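Local coordinates for protein lantibiotic dehydratase (Microbispora corallina, PDB 5EHK) that probably dehydrates serine and threonine residues of a precursor peptide in a tRNA-dependent step of biosynthesis of the lantibiotic NAI-107, at residues A[242-245]-A[246-250]. Sequence-based numbering, arbitrary orientation.
Sequences GAAR and RPVLA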
loop_
_atom_site.group_PDB
_atom_site.type_symbol
_atom_site.label_atom_id
_atom_site.label_comp_id
_atom_site.label_asym_id
_atom_site.label_seq_id
_atom_site.Cartn_x
_atom_site.Cartn_y
_atom_site.Cartn_z
ATOM N N GLY A 242 6.127 -44.115 -1.776
ATOM C CA GLY A 242 4.992 -44.456 -2.618
ATOM C C GLY A 242 4.149 -45.580 -2.054
ATOM O O GLY A 242 2.928 -45.564 -2.145
ATOM N N ALA A 243 4.797 -46.577 -1.471
ATOM C CA ALA A 243 4.067 -47.701 -0.893
ATOM C C ALA A 243 3.354 -47.293 0.397
ATOM O O ALA A 243 2.336 -47.878 0.781
ATOM C CB ALA A 243 5.007 -48.844 -0.631
ATOM N N ALA A 244 3.898 -46.276 1.054
ATOM C CA ALA A 244 3.320 -45.763 2.292
ATOM C C ALA A 244 2.442 -44.522 2.050
ATOM O O ALA A 244 2.323 -43.647 2.930
ATOM C CB ALA A 244 4.435 -45.445 3.288
ATOM N N ARG A 245 1.828 -44.451 0.865
ATOM C CA ARG A 245 0.930 -43.345 0.537
ATOM C C ARG A 245 -0.300 -43.410 1.433
ATOM O O ARG A 245 -0.671 -42.431 2.073
ATOM C CB ARG A 245 0.533 -43.340 -0.944
ATOM C CG ARG A 245 -0.463 -42.240 -1.256
ATOM C CD ARG A 245 -1.056 -42.293 -2.658
ATOM N NE ARG A 245 -2.255 -41.450 -2.712
ATOM C CZ ARG A 245 -3.490 -41.871 -2.426
ATOM N NH1 ARG A 245 -3.701 -43.139 -2.088
ATOM N NH2 ARG A 245 -4.519 -41.027 -2.488
ATOM N N ARG A 246 -0.929 -44.573 1.481
ATOM C CA ARG A 246 -1.927 -44.817 2.506
ATOM C C ARG A 246 -1.268 -45.568 3.672
ATOM O O ARG A 246 -0.207 -46.160 3.497
ATOM C CB ARG A 246 -3.129 -45.561 1.933
ATOM C CG ARG A 246 -3.908 -44.732 0.918
ATOM C CD ARG A 246 -5.063 -45.539 0.346
ATOM N NE ARG A 246 -6.087 -45.796 1.363
ATOM C CZ ARG A 246 -7.181 -46.531 1.168
ATOM N NH1 ARG A 246 -7.408 -47.097 -0.012
ATOM N NH2 ARG A 246 -8.048 -46.700 2.159
ATOM N N PRO A 247 -1.862 -45.504 4.880
ATOM C CA PRO A 247 -1.216 -46.191 6.005
ATOM C C PRO A 247 -1.080 -47.694 5.735
ATOM O O PRO A 247 -2.078 -48.347 5.386
ATOM C CB PRO A 247 -2.190 -45.952 7.162
ATOM C CG PRO A 247 -3.492 -45.630 6.516
ATOM C CD PRO A 247 -3.138 -44.882 5.281
ATOM N N VAL A 248 0.151 -48.203 5.872
ATOM C CA VAL A 248 0.497 -49.597 5.596
ATOM C C VAL A 248 1.317 -50.134 6.757
ATOM O O VAL A 248 2.083 -49.383 7.373
ATOM C CB VAL A 248 1.331 -49.722 4.284
ATOM C CG1 VAL A 248 2.783 -49.268 4.484
ATOM C CG2 VAL A 248 1.305 -51.131 3.761
ATOM N N LEU A 249 1.162 -51.422 7.064
ATOM C CA LEU A 249 1.916 -52.041 8.159
ATOM C C LEU A 249 3.431 -51.983 7.908
ATOM O O LEU A 249 3.899 -52.417 6.856
ATOM C CB LEU A 249 1.445 -53.477 8.388
ATOM C CG LEU A 249 2.141 -54.259 9.509
ATOM C CD1 LEU A 249 2.031 -53.543 10.845
ATOM C CD2 LEU A 249 1.534 -55.652 9.613
ATOM N N ALA A 250 4.192 -51.438 8.861
ATOM C CA ALA A 250 5.607 -51.123 8.620
ATOM C C ALA A 250 6.449 -52.348 8.316
ATOM O O ALA A 250 7.357 -52.296 7.494
ATOM C CB ALA A 250 6.196 -50.364 9.781
HETATM O O HOH W 1 -0.008 -46.968 0.414
#
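Arg-245 and Arg-246 meet in the short loop between helix 235-243 and strand 248-249, a compact example of how two consecutive arginines can touch through an aliphatic segment while their guanidinium groups are held away from each other. The Arg-245 chain stays extended to NE and the guanidinium then turns at chi4 (-89°), which leaves NH1 3.4 Å from CG of Arg-246. The touch is between a guanidinium nitrogen and the aliphatic part of the neighbour. Arg-246 then bends at chi3 (68°), and the two guanidinium planes end up 81° apart, NH1 of Arg-245 lying 5.0 Å from NE of Arg-246. Any repulsion between the like charges is probably eased by Asp-609, which forms a salt bridge with NH2 of Arg-245.

The backbone is bridged by a water that donates to O of Ala-243 at 2.5 Å and accepts from N of Arg-246 at 2.8 Å, so it links the last turn of the helix to the outgoing chain. Further along, the CB of Val-248 points toward residues 242-245, and its CG1 packs 4.3 Å from CB of the buried Ala-244.

The turn thus joins helix 235-243 to the short strand 248-249, an outer strand of a three-stranded antiparallel sheet, where the backbone of Val-248 is hydrogen-bonded to that of Val-196 on strand 195-198. Helix 250-260 follows directly, and its Leu-253 touches both Ala-243 and Val-248.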